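Beta-galactosidase (Bacillus circulans subsp. alkalophilus, PDB 3TTY) hydrolyses terminal beta-D-galactosyl residues from galactosides, releasing galactose, through a glycoside hydrolase domain built on a TIM barrel. Local coordinates at residues I74-T80 and Q141-V147; A321-M327 and R371-C376; D615-V619 and F631-N636. One frame throughout, in Å; residues are numbered along the deposited sequence.

Contact 1 (I74-T80 and Q141-V147); sequences IYLCLAT and QIVMWHV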
loop_
_atom_site.group_PDB
_atom_site.type_symbol
_atom_site.label_atom_id
_atom_site.label_comp_id
_atom_site.label_asym_id
_atom_site.label_seq_id
_atom_site.Cartn_x
_atom_site.Cartn_y
_atom_site.Cartn_z
ATOM N N ILE A 74 3.556 -48.864 7.178
ATOM C CA ILE A 74 3.398 -47.439 7.429
ATOM C C ILE A 74 1.914 -47.136 7.594
ATOM O O ILE A 74 1.083 -47.644 6.840
ATOM C CB ILE A 74 3.984 -46.603 6.285
ATOM C CG1 ILE A 74 5.507 -46.734 6.270
ATOM C CG2 ILE A 74 3.570 -45.147 6.410
ATOM C CD1 ILE A 74 6.172 -46.094 5.062
ATOM N N TYR A 75 1.588 -46.333 8.600
ATOM C CA TYR A 75 0.201 -46.008 8.923
ATOM C C TYR A 75 -0.319 -44.821 8.129
ATOM O O TYR A 75 0.461 -43.973 7.684
ATOM C CB TYR A 75 0.057 -45.746 10.422
ATOM C CG TYR A 75 0.236 -47.005 11.253
ATOM C CD1 TYR A 75 -0.747 -47.992 11.272
ATOM C CD2 TYR A 75 1.391 -47.209 12.012
ATOM C CE1 TYR A 75 -0.590 -49.150 12.028
ATOM C CE2 TYR A 75 1.560 -48.363 12.775
ATOM C CZ TYR A 75 0.567 -49.327 12.777
ATOM O OH TYR A 75 0.725 -50.470 13.525
ATOM N N LEU A 76 -1.640 -44.757 7.974
ATOM C CA LEU A 76 -2.261 -43.794 7.075
ATOM C C LEU A 76 -3.117 -42.752 7.788
ATOM O O LEU A 76 -4.048 -43.080 8.536
ATOM C CB LEU A 76 -3.080 -44.521 6.017
ATOM C CG LEU A 76 -2.238 -45.557 5.269
ATOM C CD1 LEU A 76 -3.099 -46.520 4.470
ATOM C CD2 LEU A 76 -1.226 -44.871 4.388
ATOM N N CYS A 77 -2.758 -41.491 7.573
ATOM C CA CYS A 77 -3.635 -40.381 7.881
ATOM C C CYS A 77 -4.331 -40.024 6.557
ATOM O O CYS A 77 -3.759 -39.339 5.712
ATOM C CB CYS A 77 -2.832 -39.205 8.424
ATOM S SG CYS A 77 -3.856 -37.814 8.903
ATOM N N LEU A 78 -5.552 -40.524 6.369
ATOM C CA LEU A 78 -6.215 -40.430 5.072
ATOM C C LEU A 78 -7.069 -39.170 4.960
ATOM O O LEU A 78 -7.989 -38.967 5.745
ATOM C CB LEU A 78 -7.056 -41.683 4.786
ATOM C CG LEU A 78 -7.777 -41.729 3.429
ATOM C CD1 LEU A 78 -6.795 -41.600 2.245
ATOM C CD2 LEU A 78 -8.606 -42.986 3.283
ATOM N N ALA A 79 -6.758 -38.333 3.976
ATOM C CA ALA A 79 -7.507 -37.096 3.766
ATOM C C ALA A 79 -8.707 -37.321 2.832
ATOM O O ALA A 79 -8.695 -38.213 1.989
ATOM C CB ALA A 79 -6.584 -35.997 3.227
ATOM N N THR A 80 -9.742 -36.507 2.993
ATOM C CA THR A 80 -10.927 -36.593 2.145
ATOM C C THR A 80 -10.760 -35.897 0.791
ATOM O O THR A 80 -11.618 -36.045 -0.082
ATOM C CB THR A 80 -12.136 -35.968 2.842
ATOM O OG1 THR A 80 -11.832 -34.606 3.157
ATOM C CG2 THR A 80 -12.447 -36.721 4.120
ATOM N N GLN A 141 -4.844 -50.055 8.379
ATOM C CA GLN A 141 -3.741 -49.101 8.497
ATOM C C GLN A 141 -4.190 -47.668 8.781
ATOM O O GLN A 141 -3.410 -46.852 9.288
ATOM C CB GLN A 141 -2.880 -49.119 7.234
ATOM C CG GLN A 141 -2.049 -50.359 7.067
ATOM C CD GLN A 141 -1.150 -50.602 8.257
ATOM O OE1 GLN A 141 -1.437 -51.456 9.093
ATOM N NE2 GLN A 141 -0.054 -49.845 8.344
ATOM N N ILE A 142 -5.439 -47.362 8.451
ATOM C CA ILE A 142 -5.958 -46.006 8.616
ATOM C C ILE A 142 -6.166 -45.662 10.082
ATOM O O ILE A 142 -7.022 -46.232 10.746
ATOM C CB ILE A 142 -7.281 -45.821 7.866
ATOM C CG1 ILE A 142 -7.102 -46.179 6.389
ATOM C CG2 ILE A 142 -7.783 -44.402 8.031
ATOM C CD1 ILE A 142 -8.379 -46.090 5.580
ATOM N N VAL A 143 -5.389 -44.707 10.578
ATOM C CA VAL A 143 -5.389 -44.395 11.995
ATOM C C VAL A 143 -6.045 -43.053 12.279
ATOM O O VAL A 143 -6.248 -42.684 13.443
ATOM C CB VAL A 143 -3.945 -44.354 12.535
ATOM C CG1 VAL A 143 -3.354 -45.765 12.647
ATOM C CG2 VAL A 143 -3.075 -43.472 11.637
ATOM N N MET A 144 -6.358 -42.313 11.220
ATOM C CA MET A 144 -6.846 -40.941 11.358
ATOM C C MET A 144 -7.452 -40.455 10.045
ATOM O O MET A 144 -6.911 -40.738 8.977
ATOM C CB MET A 144 -5.695 -40.027 11.784
ATOM C CG MET A 144 -6.065 -38.567 12.013
ATOM S SD MET A 144 -7.131 -38.253 13.454
ATOM C CE MET A 144 -6.183 -38.981 14.782
ATOM N N TRP A 145 -8.582 -39.752 10.126
ATOM C CA TRP A 145 -9.152 -39.057 8.968
ATOM C C TRP A 145 -8.739 -37.590 9.004
ATOM O O TRP A 145 -8.794 -36.942 10.046
ATOM C CB TRP A 145 -10.688 -39.139 8.933
ATOM C CG TRP A 145 -11.253 -40.472 8.526
ATOM C CD1 TRP A 145 -11.808 -41.404 9.349
ATOM C CD2 TRP A 145 -11.329 -41.018 7.199
ATOM N NE1 TRP A 145 -12.218 -42.493 8.625
ATOM C CE2 TRP A 145 -11.935 -42.283 7.302
ATOM C CE3 TRP A 145 -10.935 -40.563 5.938
ATOM C CZ2 TRP A 145 -12.161 -43.097 6.198
ATOM C CZ3 TRP A 145 -11.154 -41.373 4.845
ATOM C CH2 TRP A 145 -11.761 -42.624 4.978
ATOM N N HIS A 146 -8.353 -37.075 7.843
ATOM C CA HIS A 146 -7.873 -35.711 7.681
ATOM C C HIS A 146 -8.877 -35.006 6.756
ATOM O O HIS A 146 -8.744 -35.027 5.523
ATOM C CB HIS A 146 -6.442 -35.782 7.108
ATOM C CG HIS A 146 -5.819 -34.463 6.752
ATOM N ND1 HIS A 146 -6.468 -33.497 6.010
ATOM C CD2 HIS A 146 -4.567 -33.996 6.964
ATOM C CE1 HIS A 146 -5.647 -32.480 5.805
ATOM N NE2 HIS A 146 -4.487 -32.754 6.372
ATOM N N VAL A 147 -9.898 -34.404 7.366
ATOM C CA VAL A 147 -10.991 -33.774 6.617
ATOM C C VAL A 147 -10.539 -32.505 5.925
ATOM O O VAL A 147 -10.003 -31.590 6.573
ATOM C CB VAL A 147 -12.178 -33.419 7.528
ATOM C CG1 VAL A 147 -13.191 -32.548 6.773
ATOM C CG2 VAL A 147 -12.825 -34.687 8.072
#
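Leu76 N donates to Gln141 O at 3.0 Å, opening the parallel pairing of strands 75-79 and 142-146, the third and fourth staves of the TIM barrel. Leu76 O then takes Val143 N, Leu78 N goes to Met144 O, and Leu78 O receives His146 N. Between the Leu76-Ile142 and Cys77-Met144 bridges the second strand carries one extra residue, Val143: a beta bulge.

Gln141 is worth following outward. Its CB rests 3.8 Å from Leu76 CD1, CG continues past Ile74 O, and a bend at chi2 (-56°) swings the amide over towards the chain before Leu76. NE2 ends 2.9 Å from Ile74 O, which lies in the amide's own plane although the N-H reaches that carbonyl from above its plane. OE1 sits 3.8 Å from Tyr75 CE1, with amide and phenol ring only 20° apart in tilt, while Val143 CG1 meets the same ring at CD1, 3.7 Å away. With an alanine here the carboxamide is gone, and Ile74 O would probably be left without this donor and the Tyr75 ring without the flat group that lines it.

Leu76, Leu78, Ile142 and Trp145 face outward, towards the surrounding helices 60-71 and 215-243. Leu78 and Trp145 run side by side, Leu78 CD2 touching Trp145 CZ3 at 3.4 Å, and the indole NE1 bonds Thr244. Cys77, Met144, Ala79 and His146 turn to the barrel interior, where the nearest atoms of the His146 side chain and a bound galactose are about 6 Å apart. Here Cys77 SG, anti to its own backbone nitrogen, touches the CB methylene of His146 and approaches the imidazole at its edge, 5.3 Å from the ring centroid.

Contact 2 (A321-M327 and R371-C376); sequences AKRPGVM and RVFREC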
loop_
_atom_site.group_PDB
_atom_site.type_symbol
_atom_site.label_atom_id
_atom_site.label_comp_id
_atom_site.label_asym_id
_atom_site.label_seq_id
_atom_site.Cartn_x
_atom_site.Cartn_y
_atom_site.Cartn_z
ATOM N N ALA A 321 17.028 -21.228 5.944
ATOM C CA ALA A 321 17.138 -22.625 6.349
ATOM C C ALA A 321 17.043 -22.712 7.870
ATOM O O ALA A 321 17.432 -21.772 8.570
ATOM C CB ALA A 321 18.462 -23.205 5.860
ATOM N N LYS A 322 16.484 -23.808 8.378
ATOM C CA LYS A 322 16.600 -24.134 9.797
ATOM C C LYS A 322 18.041 -24.568 10.028
ATOM O O LYS A 322 18.500 -25.520 9.397
ATOM C CB LYS A 322 15.653 -25.287 10.174
ATOM C CG LYS A 322 14.175 -24.922 10.163
ATOM C CD LYS A 322 13.242 -26.095 10.511
ATOM C CE LYS A 322 11.789 -25.612 10.674
ATOM N NZ LYS A 322 10.779 -26.677 11.012
ATOM N N ARG A 323 18.758 -23.878 10.914
ATOM C CA ARG A 323 20.147 -24.231 11.190
ATOM C C ARG A 323 20.217 -25.631 11.796
ATOM O O ARG A 323 19.221 -26.152 12.303
ATOM C CB ARG A 323 20.822 -23.227 12.149
ATOM C CG ARG A 323 20.570 -21.750 11.903
ATOM C CD ARG A 323 21.284 -21.146 10.711
ATOM N NE ARG A 323 20.355 -20.985 9.604
ATOM C CZ ARG A 323 20.485 -20.113 8.605
ATOM N NH1 ARG A 323 21.513 -19.287 8.554
ATOM N NH2 ARG A 323 19.563 -20.070 7.648
ATOM N N PRO A 324 21.406 -26.248 11.752
ATOM C CA PRO A 324 21.592 -27.605 12.273
ATOM C C PRO A 324 20.970 -27.797 13.656
ATOM O O PRO A 324 21.247 -27.011 14.552
ATOM C CB PRO A 324 23.119 -27.730 12.357
ATOM C CG PRO A 324 23.609 -26.871 11.253
ATOM C CD PRO A 324 22.643 -25.714 11.151
ATOM N N GLY A 325 20.154 -28.838 13.813
ATOM C CA GLY A 325 19.535 -29.144 15.088
ATOM C C GLY A 325 18.235 -28.387 15.358
ATOM O O GLY A 325 17.485 -28.742 16.270
ATOM N N VAL A 326 17.956 -27.350 14.571
ATOM C CA VAL A 326 16.793 -26.517 14.851
ATOM C C VAL A 326 15.496 -27.245 14.530
ATOM O O VAL A 326 14.526 -27.144 15.274
ATOM C CB VAL A 326 16.873 -25.146 14.159
ATOM C CG1 VAL A 326 15.528 -24.430 14.206
ATOM C CG2 VAL A 326 17.944 -24.303 14.830
ATOM N N MET A 327 15.489 -27.994 13.438
ATOM C CA MET A 327 14.325 -28.801 13.093
ATOM C C MET A 327 13.970 -29.713 14.267
ATOM O O MET A 327 12.794 -29.866 14.626
ATOM C CB MET A 327 14.594 -29.608 11.813
ATOM C CG MET A 327 13.404 -30.407 11.275
ATOM S SD MET A 327 13.034 -31.893 12.236
ATOM C CE MET A 327 14.560 -32.808 11.994
ATOM N N ARG A 371 22.058 -32.948 4.388
ATOM C CA ARG A 371 21.970 -32.418 5.739
ATOM C C ARG A 371 20.538 -32.574 6.289
ATOM O O ARG A 371 20.326 -33.143 7.365
ATOM C CB ARG A 371 22.387 -30.950 5.708
ATOM C CG ARG A 371 22.695 -30.334 7.035
ATOM C CD ARG A 371 22.493 -28.834 6.934
ATOM N NE ARG A 371 21.595 -28.462 7.998
ATOM C CZ ARG A 371 20.571 -27.628 7.892
ATOM N NH1 ARG A 371 20.302 -27.000 6.754
ATOM N NH2 ARG A 371 19.836 -27.415 8.967
ATOM N N VAL A 372 19.562 -32.087 5.527
ATOM C CA VAL A 372 18.161 -32.189 5.915
ATOM C C VAL A 372 17.716 -33.626 6.186
ATOM O O VAL A 372 17.059 -33.898 7.195
ATOM C CB VAL A 372 17.220 -31.546 4.859
ATOM C CG1 VAL A 372 15.778 -31.939 5.134
ATOM C CG2 VAL A 372 17.370 -30.033 4.875
ATOM N N PHE A 373 18.072 -34.552 5.296
ATOM C CA PHE A 373 17.640 -35.930 5.478
ATOM C C PHE A 373 18.224 -36.539 6.748
ATOM O O PHE A 373 17.516 -37.219 7.495
ATOM C CB PHE A 373 17.964 -36.807 4.274
ATOM C CG PHE A 373 17.360 -38.170 4.362
ATOM C CD1 PHE A 373 16.196 -38.475 3.672
ATOM C CD2 PHE A 373 17.927 -39.140 5.178
ATOM C CE1 PHE A 373 15.623 -39.732 3.771
ATOM C CE2 PHE A 373 17.358 -40.399 5.279
ATOM C CZ PHE A 373 16.204 -40.692 4.576
ATOM N N ARG A 374 19.509 -36.294 6.994
ATOM C CA ARG A 374 20.176 -36.864 8.156
ATOM C C ARG A 374 19.552 -36.385 9.454
ATOM O O ARG A 374 19.400 -37.163 10.401
ATOM C CB ARG A 374 21.669 -36.531 8.137
ATOM C CG ARG A 374 22.391 -37.102 6.925
ATOM C CD ARG A 374 23.838 -36.665 6.906
ATOM N NE ARG A 374 24.475 -37.016 5.642
ATOM C CZ ARG A 374 24.943 -36.125 4.777
ATOM N NH1 ARG A 374 24.859 -34.830 5.054
ATOM N NH2 ARG A 374 25.512 -36.532 3.648
ATOM N N GLU A 375 19.190 -35.104 9.500
ATOM C CA GLU A 375 18.557 -34.539 10.687
ATOM C C GLU A 375 17.174 -35.150 10.888
ATOM O O GLU A 375 16.759 -35.410 12.015
ATOM C CB GLU A 375 18.503 -33.015 10.614
ATOM C CG GLU A 375 19.892 -32.362 10.588
ATOM C CD GLU A 375 19.858 -30.863 10.810
ATOM O OE1 GLU A 375 18.989 -30.379 11.582
ATOM O OE2 GLU A 375 20.710 -30.163 10.215
ATOM N N CYS A 376 16.474 -35.410 9.793
ATOM C CA CYS A 376 15.203 -36.103 9.880
ATOM C C CYS A 376 15.405 -37.534 10.389
ATOM O O CYS A 376 14.633 -38.014 11.226
ATOM C CB CYS A 376 14.478 -36.102 8.528
ATOM S SG CYS A 376 13.873 -34.453 8.030
HETATM O O HOH W 1 17.565 -28.196 11.076
#
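Gly325 N donates to Glu375 OE1 at 3.0 Å, the clearest polar tie, reaching the carboxylate from above its plane, 51° out. Glu375 extends straight beyond CG, which brings its carboxylate across to the loop before helix 326-336. Its other oxygen, OE2, holds Arg371 one helical turn back in a salt bridge with NE at 2.9 Å, and the NH2 of that arginine adds a weak bond. Arg371 NH2 also points at Lys322 O with the carbonyl near the guanidinium plane, but the modelled separation is too short to be taken literally. The far nitrogen, NH1, pairs with Glu516 of the second subunit, and Arg323 with Asp518 of that subunit.

One water joins the two sides, hydrogen-bonded to Glu375 OE1 at 2.7 Å, to Arg323 O at 2.9 Å and to Met327 N.

Van der Waals contacts are few. Pro324 lies across Arg371 at about a right angle, its CG 4.1 Å from Arg371 NE. Met327, bent at chi2 and chi3, brings CE to 3.4 Å from Glu375 O; the apolar pair is Met327 CE with Cys376 SG at 4.3 Å, and both side chains also touch Phe344 of strand 339-344.

Gly325 is the N-cap of helix 326-336, so the Glu375 carboxylate probably also gains from the helix dipole. This is the outer helical layer of the TIM barrel, joining the helices that precede and follow strand 339-344 at a subunit interface.

Contact 3 (D615-V619 and F631-N636); sequences DGVEV and FVMNHN
Glu618 OE1 takes His635 NE2 across the two strands at 2.9 Å, and Gln333 NE2 from helix 326-336, with a weaker bond from Tyr435 OH. The His635 bond is nearly straight, 167° at the hydrogen, and meets the oxygen almost along its C-O bond, with carboxylate and imidazole close to coplanar. Glu618 gets there by running extended, CG anti to the backbone nitrogen. The methyl end of Met633 closes in over the same side chain, its CE 3.5 Å from Glu618 CD, while the His635 ring stacks on Phe284.

Behind these side chains lies an antiparallel hairpin, strands 617-624 and 627-634. Glu618 and Met633 form a hydrogen-bonded pair, exchanging both backbone bonds; Val617 with Asn634 and Val619 with Val632 are non-hydrogen-bonded. On the sheet face opposite Glu618, Val617 CG1 packs on Val632 CG1 at 3.7 Å.

At the open end, Asn634 OD1 is gripped twice from Asn636, by the backbone N in an Asx turn and by ND2 at 2.7 Å. That same ND2 donates to Asp615 O at 3.0 Å, in the carbonyl plane and on a lone pair. Gly616 sits beside it, where a CB would collide with Asn636 ND2.

The Glu618 carboxylate is buried but well supplied with donors, since OE2 is bonded to His337 NE2; two imidazoles and an amide around it would probably favour the ionised form and fix its rotation, so polar bonds to Gln333 and His337, besides the packing on Leu329, probably help tie the hairpin to helix 326-336 and its C-terminal end.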
loop_
_atom_site.group_PDB
_atom_site.type_symbol
_atom_site.label_atom_id
_atom_site.label_comp_id
_atom_site.label_asym_id
_atom_site.label_seq_id
_atom_site.Cartn_x
_atom_site.Cartn_y
_atom_site.Cartn_z
ATOM N N ASP A 615 18.882 -17.555 30.009
ATOM C CA ASP A 615 17.995 -16.981 29.009
ATOM C C ASP A 615 17.999 -17.839 27.753
ATOM O O ASP A 615 19.057 -18.222 27.257
ATOM C CB ASP A 615 18.409 -15.546 28.658
ATOM C CG ASP A 615 18.228 -14.579 29.820
ATOM O OD1 ASP A 615 17.636 -14.985 30.849
ATOM O OD2 ASP A 615 18.672 -13.412 29.700
ATOM N N GLY A 616 16.809 -18.144 27.247
ATOM C CA GLY A 616 16.683 -18.884 26.009
ATOM C C GLY A 616 16.684 -20.383 26.206
ATOM O O GLY A 616 16.671 -21.134 25.242
ATOM N N VAL A 617 16.717 -20.820 27.457
ATOM C CA VAL A 617 16.615 -22.239 27.741
ATOM C C VAL A 617 15.218 -22.499 28.274
ATOM O O VAL A 617 14.920 -22.257 29.443
ATOM C CB VAL A 617 17.675 -22.715 28.755
ATOM C CG1 VAL A 617 17.429 -24.181 29.141
ATOM C CG2 VAL A 617 19.073 -22.520 28.183
ATOM N N GLU A 618 14.357 -22.986 27.398
ATOM C CA GLU A 618 12.964 -23.166 27.740
ATOM C C GLU A 618 12.739 -24.462 28.502
ATOM O O GLU A 618 13.263 -25.519 28.136
ATOM C CB GLU A 618 12.121 -23.142 26.470
ATOM C CG GLU A 618 10.673 -23.530 26.677
ATOM C CD GLU A 618 9.928 -23.621 25.368
ATOM O OE1 GLU A 618 10.558 -23.396 24.312
ATOM O OE2 GLU A 618 8.723 -23.934 25.394
ATOM N N VAL A 619 11.963 -24.381 29.575
ATOM C CA VAL A 619 11.563 -25.586 30.272
ATOM C C VAL A 619 10.041 -25.707 30.362
ATOM O O VAL A 619 9.359 -24.763 30.753
ATOM C CB VAL A 619 12.176 -25.651 31.676
ATOM C CG1 VAL A 619 11.846 -26.986 32.323
ATOM C CG2 VAL A 619 13.681 -25.437 31.604
ATOM N N PHE A 631 10.849 -31.031 29.724
ATOM C CA PHE A 631 11.436 -30.777 28.424
ATOM C C PHE A 631 12.340 -29.559 28.514
ATOM O O PHE A 631 11.875 -28.441 28.743
ATOM C CB PHE A 631 10.338 -30.584 27.372
ATOM C CG PHE A 631 9.557 -31.843 27.080
ATOM C CD1 PHE A 631 9.778 -32.562 25.911
ATOM C CD2 PHE A 631 8.613 -32.312 27.980
ATOM C CE1 PHE A 631 9.078 -33.726 25.650
ATOM C CE2 PHE A 631 7.898 -33.473 27.720
ATOM C CZ PHE A 631 8.133 -34.185 26.550
ATOM N N VAL A 632 13.642 -29.777 28.357
ATOM C CA VAL A 632 14.600 -28.687 28.413
ATOM C C VAL A 632 15.115 -28.413 27.020
ATOM O O VAL A 632 15.603 -29.313 26.338
ATOM C CB VAL A 632 15.786 -29.003 29.319
ATOM C CG1 VAL A 632 16.677 -27.775 29.457
ATOM C CG2 VAL A 632 15.295 -29.475 30.673
ATOM N N MET A 633 15.001 -27.159 26.597
ATOM C CA MET A 633 15.239 -26.812 25.209
ATOM C C MET A 633 16.071 -25.560 25.119
ATOM O O MET A 633 15.645 -24.481 25.520
ATOM C CB MET A 633 13.910 -26.691 24.475
ATOM C CG MET A 633 13.144 -28.022 24.535
ATOM S SD MET A 633 11.385 -27.941 24.229
ATOM C CE MET A 633 10.806 -26.996 25.644
ATOM N N ASN A 634 17.281 -25.722 24.604
ATOM C CA ASN A 634 18.215 -24.619 24.510
ATOM C C ASN A 634 18.147 -23.970 23.150
ATOM O O ASN A 634 18.683 -24.504 22.193
ATOM C CB ASN A 634 19.639 -25.110 24.768
ATOM C CG ASN A 634 20.651 -23.993 24.712
ATOM O OD1 ASN A 634 20.287 -22.811 24.650
ATOM N ND2 ASN A 634 21.935 -24.351 24.741
ATOM N N HIS A 635 17.499 -22.814 23.068
ATOM C CA HIS A 635 17.384 -22.085 21.808
ATOM C C HIS A 635 18.653 -21.317 21.418
ATOM O O HIS A 635 18.780 -20.857 20.279
ATOM C CB HIS A 635 16.180 -21.136 21.856
ATOM C CG HIS A 635 14.870 -21.834 22.080
ATOM N ND1 HIS A 635 14.193 -22.482 21.071
ATOM C CD2 HIS A 635 14.116 -21.981 23.194
ATOM C CE1 HIS A 635 13.080 -23.003 21.554
ATOM N NE2 HIS A 635 13.007 -22.714 22.840
ATOM N N ASN A 636 19.585 -21.176 22.360
ATOM C CA ASN A 636 20.837 -20.457 22.099
ATOM C C ASN A 636 21.763 -21.206 21.146
ATOM O O ASN A 636 21.750 -22.436 21.092
ATOM C CB ASN A 636 21.586 -20.170 23.403
ATOM C CG ASN A 636 20.742 -19.434 24.406
ATOM O OD1 ASN A 636 20.637 -18.209 24.363
ATOM N ND2 ASN A 636 20.140 -20.173 25.327
#

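Contact 1 and contact 3 are both buried strand pairs, yet one is parallel and the other antiparallel, and they lie in different domains, about 34 Å apart between centres. Contact 2 is only partly buried and joins a loop and two helices of the barrel's outer layer, next to another subunit. Contacts 1 and 2 belong to the same barrel: the first has backbone bonds, an apolar outer face and an inner face that carries His146, the second side-chain-to-backbone hydrogen bonds and a water, with ion pairs inside the helix and to the neighbouring subunit. Contacts 2 and 3 both involve helix 326-336, its start and its later turns respectively; their nearest atoms are about 7 Å apart.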